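Long-range contact in TRAP dicarboxylate transporter-DctP subunit (Desulfovibrio salexigens, PDB 4N6D), which probably captures a small organic acid in the periplasm and delivers it to a TRAP-type membrane transporter: residues F145-P157 against L198-V212. Sequence-based numbering, arbitrary orientation.
Sequences FASAPSNIMTKVP and LQKGVVKGLFSSFEV
Asn151 and Met153 pair with Ser208 and Leu206 through both backbone bonds of each antiparallel hydrogen-bonded pair, and so join strand 205-208, outermost in the four-stranded mixed sheet of one lobe of this periplasmic binding fold, to strand 151-154. The straightest of these bonds, Met153 N to Leu206 O, is 3.0 Å long with 175° at the hydrogen. On the Asn151 and Met153 side of the sheet, the Phe210 ring takes the Asn151 amide over one face, the planes only 18° apart and Asn151 ND2 3.4 Å from Phe210 CE2. The Met153 sulfur comes to the ring edge instead, a Met-aromatic contact with SD 3.9 Å from CD1 of Phe210. A bend at chi3 (-82°) brings the Met153 methyl to the end of strand 205-208, with CE 3.3 Å from Ser208 O, and against Val212 CG2 beyond it. The other side carries Ile152, whose CG1 makes a CH-pi contact over the Phe207 ring; Leu175 and Leu179 of helix 173-181 also pack against that ring. Further out, Asn229 N binds Asn151 OD1 and so helps set the amide's rotation, while one water joins Pro149 O to Phe210 N. Past the strand ends, Lys155 N bonds to Lys204 O, and the Lys155 side chain reaches the Schellman-capped end of helix 194-200. There Lys155 NZ donates to Leu198 O at 2.9 Å, on the face of that carbonyl plane opposite Gly201 N.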
loop_
_atom_site.group_PDB
_atom_site.type_symbol
_atom_site.label_atom_id
_atom_site.label_comp_id
_atom_site.label_asym_id
_atom_site.label_seq_id
_atom_site.Cartn_x
_atom_site.Cartn_y
_atom_site.Cartn_z
ATOM N N PHE A 145 6.908 -2.003 1.697
ATOM C CA PHE A 145 5.711 -2.828 1.755
ATOM C C PHE A 145 4.548 -2.098 1.105
ATOM O O PHE A 145 4.671 -0.952 0.723
ATOM C CB PHE A 145 5.372 -3.211 3.195
ATOM C CG PHE A 145 5.314 -2.050 4.130
ATOM C CD1 PHE A 145 4.198 -1.246 4.190
ATOM C CD2 PHE A 145 6.379 -1.775 4.968
ATOM C CE1 PHE A 145 4.155 -0.150 5.061
ATOM C CE2 PHE A 145 6.337 -0.688 5.846
ATOM C CZ PHE A 145 5.235 0.123 5.882
ATOM N N ALA A 146 3.435 -2.790 0.967
ATOM C CA ALA A 146 2.263 -2.243 0.295
ATOM C C ALA A 146 1.017 -2.518 1.101
ATOM O O ALA A 146 0.932 -3.503 1.841
ATOM C CB ALA A 146 2.094 -2.850 -1.091
ATOM N N SER A 147 0.020 -1.653 0.923
ATOM C CA SER A 147 -1.296 -1.884 1.487
ATOM C C SER A 147 -1.947 -3.120 0.857
ATOM O O SER A 147 -1.419 -3.696 -0.091
ATOM C CB SER A 147 -2.161 -0.668 1.207
ATOM O OG SER A 147 -2.506 -0.617 -0.173
ATOM N N ALA A 148 -3.101 -3.516 1.383
ATOM C CA ALA A 148 -3.968 -4.462 0.712
ATOM C C ALA A 148 -4.603 -3.743 -0.460
ATOM O O ALA A 148 -4.618 -2.506 -0.502
ATOM C CB ALA A 148 -5.040 -4.968 1.652
ATOM N N PRO A 149 -5.115 -4.505 -1.429
ATOM C CA PRO A 149 -5.691 -3.860 -2.603
ATOM C C PRO A 149 -6.945 -3.068 -2.291
ATOM O O PRO A 149 -7.671 -3.370 -1.340
ATOM C CB PRO A 149 -6.035 -5.051 -3.523
ATOM C CG PRO A 149 -5.076 -6.101 -3.111
ATOM C CD PRO A 149 -4.966 -5.958 -1.626
ATOM N N SER A 150 -7.187 -2.056 -3.119
ATOM C CA SER A 150 -8.398 -1.245 -3.051
ATOM C C SER A 150 -9.553 -1.939 -3.733
ATOM O O SER A 150 -9.407 -2.448 -4.838
ATOM C CB SER A 150 -8.130 0.072 -3.742
ATOM O OG SER A 150 -7.096 0.761 -3.036
ATOM N N ASN A 151 -10.700 -1.896 -3.066
ATOM C CA ASN A 151 -11.914 -2.577 -3.474
ATOM C C ASN A 151 -13.108 -1.638 -3.271
ATOM O O ASN A 151 -12.991 -0.586 -2.634
ATOM C CB ASN A 151 -12.084 -3.832 -2.636
ATOM C CG ASN A 151 -11.057 -4.892 -2.973
ATOM O OD1 ASN A 151 -11.012 -5.380 -4.100
ATOM N ND2 ASN A 151 -10.247 -5.284 -1.996
ATOM N N ILE A 152 -14.253 -2.023 -3.826
ATOM C CA ILE A 152 -15.426 -1.161 -3.827
ATOM C C ILE A 152 -16.421 -1.685 -2.811
ATOM O O ILE A 152 -16.889 -2.815 -2.927
ATOM C CB ILE A 152 -16.050 -1.122 -5.230
ATOM C CG1 ILE A 152 -15.040 -0.530 -6.210
ATOM C CG2 ILE A 152 -17.337 -0.283 -5.240
ATOM C CD1 ILE A 152 -15.467 -0.556 -7.664
ATOM N N MET A 153 -16.728 -0.857 -1.812
ATOM C CA MET A 153 -17.610 -1.219 -0.721
ATOM C C MET A 153 -18.814 -0.285 -0.771
ATOM O O MET A 153 -18.661 0.943 -0.712
ATOM C CB MET A 153 -16.879 -1.054 0.598
ATOM C CG MET A 153 -15.707 -2.021 0.772
ATOM S SD MET A 153 -14.579 -1.486 2.069
ATOM C CE MET A 153 -13.607 -0.299 1.144
ATOM N N THR A 154 -20.008 -0.855 -0.869
ATOM C CA THR A 154 -21.189 -0.068 -1.211
ATOM C C THR A 154 -22.463 -0.446 -0.453
ATOM O O THR A 154 -22.569 -1.532 0.118
ATOM C CB THR A 154 -21.517 -0.208 -2.720
ATOM O OG1 THR A 154 -21.628 -1.596 -3.056
ATOM C CG2 THR A 154 -20.449 0.450 -3.587
ATOM N N LYS A 155 -23.418 0.478 -0.454
ATOM C CA LYS A 155 -24.716 0.283 0.190
ATOM C C LYS A 155 -25.584 -0.690 -0.565
ATOM O O LYS A 155 -26.342 -1.444 0.034
ATOM C CB LYS A 155 -25.461 1.621 0.300
ATOM C CG LYS A 155 -24.742 2.652 1.134
ATOM C CD LYS A 155 -25.523 3.961 1.239
ATOM C CE LYS A 155 -26.915 3.745 1.758
ATOM N NZ LYS A 155 -27.632 5.061 1.806
ATOM N N VAL A 156 -25.501 -0.620 -1.884
ATOM C CA VAL A 156 -26.265 -1.468 -2.785
ATOM C C VAL A 156 -25.264 -2.293 -3.609
ATOM O O VAL A 156 -24.173 -1.823 -3.937
ATOM C CB VAL A 156 -27.164 -0.603 -3.705
ATOM C CG1 VAL A 156 -27.753 -1.411 -4.857
ATOM C CG2 VAL A 156 -28.258 0.062 -2.902
ATOM N N PRO A 157 -25.608 -3.542 -3.928
ATOM C CA PRO A 157 -24.589 -4.387 -4.575
ATOM C C PRO A 157 -24.112 -3.861 -5.929
ATOM O O PRO A 157 -24.929 -3.442 -6.751
ATOM C CB PRO A 157 -25.312 -5.723 -4.803
ATOM C CG PRO A 157 -26.557 -5.665 -4.004
ATOM C CD PRO A 157 -26.876 -4.253 -3.707
ATOM N N LEU A 198 -22.818 8.818 3.363
ATOM C CA LEU A 198 -23.362 7.549 2.898
ATOM C C LEU A 198 -24.849 7.484 3.250
ATOM O O LEU A 198 -25.689 7.134 2.422
ATOM C CB LEU A 198 -22.616 6.383 3.547
ATOM C CG LEU A 198 -21.240 6.043 2.961
ATOM C CD1 LEU A 198 -20.442 5.160 3.915
ATOM C CD2 LEU A 198 -21.405 5.373 1.604
ATOM N N GLN A 199 -25.168 7.829 4.486
ATOM C CA GLN A 199 -26.553 7.762 4.942
ATOM C C GLN A 199 -27.451 8.696 4.137
ATOM O O GLN A 199 -28.609 8.372 3.865
ATOM C CB GLN A 199 -26.628 8.084 6.435
ATOM C CG GLN A 199 -26.093 6.950 7.301
ATOM C CD GLN A 199 -25.799 7.373 8.726
ATOM O OE1 GLN A 199 -25.738 8.564 9.031
ATOM N NE2 GLN A 199 -25.610 6.393 9.609
ATOM N N LYS A 200 -26.915 9.853 3.751
ATOM C CA LYS A 200 -27.681 10.837 2.990
ATOM C C LYS A 200 -27.700 10.531 1.496
ATOM O O LYS A 200 -28.475 11.125 0.747
ATOM C CB LYS A 200 -27.117 12.244 3.211
ATOM C CG LYS A 200 -27.364 12.801 4.620
ATOM C CD LYS A 200 -27.029 14.288 4.708
ATOM C CE LYS A 200 -25.655 14.608 4.117
ATOM N NZ LYS A 200 -24.572 13.722 4.622
ATOM N N GLY A 201 -26.841 9.616 1.059
ATOM C CA GLY A 201 -26.772 9.263 -0.346
ATOM C C GLY A 201 -25.835 10.161 -1.131
ATOM O O GLY A 201 -25.709 10.011 -2.344
ATOM N N VAL A 202 -25.171 11.083 -0.441
ATOM C CA VAL A 202 -24.142 11.929 -1.052
ATOM C C VAL A 202 -23.005 11.107 -1.681
ATOM O O VAL A 202 -22.509 11.432 -2.763
ATOM C CB VAL A 202 -23.573 12.917 -0.029
ATOM C CG1 VAL A 202 -22.400 13.683 -0.617
ATOM C CG2 VAL A 202 -24.671 13.876 0.421
ATOM N N VAL A 203 -22.563 10.065 -0.990
ATOM C CA VAL A 203 -21.888 8.966 -1.671
ATOM C C VAL A 203 -22.646 7.703 -1.310
ATOM O O VAL A 203 -23.416 7.694 -0.346
ATOM C CB VAL A 203 -20.384 8.830 -1.328
ATOM C CG1 VAL A 203 -19.620 10.055 -1.829
ATOM C CG2 VAL A 203 -20.175 8.635 0.158
ATOM N N LYS A 204 -22.437 6.651 -2.088
ATOM C CA LYS A 204 -23.159 5.408 -1.874
ATOM C C LYS A 204 -22.166 4.263 -1.688
ATOM O O LYS A 204 -22.547 3.105 -1.704
ATOM C CB LYS A 204 -24.113 5.152 -3.036
ATOM C CG LYS A 204 -25.192 6.257 -3.193
ATOM C CD LYS A 204 -26.119 5.974 -4.364
ATOM C CE LYS A 204 -27.288 6.942 -4.419
ATOM N NZ LYS A 204 -26.865 8.351 -4.593
ATOM N N GLY A 205 -20.896 4.611 -1.494
ATOM C CA GLY A 205 -19.879 3.633 -1.149
ATOM C C GLY A 205 -18.508 4.276 -1.100
ATOM O O GLY A 205 -18.378 5.498 -1.220
ATOM N N LEU A 206 -17.484 3.461 -0.913
ATOM C CA LEU A 206 -16.129 3.975 -0.946
ATOM C C LEU A 206 -15.169 2.992 -1.583
ATOM O O LEU A 206 -15.453 1.803 -1.694
ATOM C CB LEU A 206 -15.653 4.396 0.448
ATOM C CG LEU A 206 -15.338 3.337 1.501
ATOM C CD1 LEU A 206 -14.618 3.994 2.659
ATOM C CD2 LEU A 206 -16.576 2.658 2.006
ATOM N N PHE A 207 -14.036 3.526 -2.022
ATOM C CA PHE A 207 -13.019 2.761 -2.727
ATOM C C PHE A 207 -11.799 2.787 -1.827
ATOM O O PHE A 207 -11.116 3.829 -1.685
ATOM C CB PHE A 207 -12.724 3.442 -4.053
ATOM C CG PHE A 207 -12.305 2.509 -5.170
ATOM C CD1 PHE A 207 -11.790 1.245 -4.927
ATOM C CD2 PHE A 207 -12.397 2.951 -6.479
ATOM C CE1 PHE A 207 -11.397 0.412 -6.010
ATOM C CE2 PHE A 207 -12.013 2.146 -7.546
ATOM C CZ PHE A 207 -11.515 0.873 -7.307
ATOM N N SER A 208 -11.552 1.667 -1.160
ATOM C CA SER A 208 -10.472 1.583 -0.192
ATOM C C SER A 208 -10.164 0.113 0.100
ATOM O O SER A 208 -10.761 -0.790 -0.463
ATOM C CB SER A 208 -10.889 2.296 1.097
ATOM O OG SER A 208 -9.769 2.552 1.923
ATOM N N SER A 209 -9.219 -0.146 0.986
ATOM C CA SER A 209 -8.994 -1.525 1.363
ATOM C C SER A 209 -10.050 -1.976 2.379
ATOM O O SER A 209 -10.653 -1.167 3.087
ATOM C CB SER A 209 -7.570 -1.776 1.865
ATOM O OG SER A 209 -7.231 -0.913 2.905
ATOM N N PHE A 210 -10.275 -3.278 2.423
ATOM C CA PHE A 210 -11.354 -3.867 3.216
ATOM C C PHE A 210 -11.203 -3.686 4.722
ATOM O O PHE A 210 -12.182 -3.859 5.450
ATOM C CB PHE A 210 -11.481 -5.373 2.931
ATOM C CG PHE A 210 -12.139 -5.729 1.609
ATOM C CD1 PHE A 210 -13.131 -4.941 1.053
ATOM C CD2 PHE A 210 -11.770 -6.883 0.942
ATOM C CE1 PHE A 210 -13.744 -5.297 -0.157
ATOM C CE2 PHE A 210 -12.368 -7.248 -0.253
ATOM C CZ PHE A 210 -13.366 -6.466 -0.806
ATOM N N GLU A 211 -10.018 -3.337 5.229
ATOM C CA GLU A 211 -9.915 -3.232 6.684
ATOM C C GLU A 211 -10.848 -2.157 7.257
ATOM O O GLU A 211 -11.180 -2.194 8.441
ATOM C CB GLU A 211 -8.474 -3.009 7.173
ATOM C CG GLU A 211 -8.039 -1.601 7.215
ATOM C CD GLU A 211 -7.529 -1.162 5.906
ATOM O OE1 GLU A 211 -7.672 -1.961 4.946
ATOM O OE2 GLU A 211 -6.969 -0.046 5.849
ATOM N N VAL A 212 -11.260 -1.196 6.435
ATOM C CA VAL A 212 -12.093 -0.101 6.943
ATOM C C VAL A 212 -13.490 -0.599 7.339
ATOM O O VAL A 212 -14.221 0.067 8.068
ATOM C CB VAL A 212 -12.220 1.058 5.920
ATOM C CG1 VAL A 212 -10.849 1.632 5.584
ATOM C CG2 VAL A 212 -12.919 0.595 4.663
HETATM O O HOH W 1 -4.580 -1.930 3.501
HETATM O O HOH W 2 -8.707 -4.913 0.698
HETATM O O HOH W 3 -24.669 1.802 -3.287
#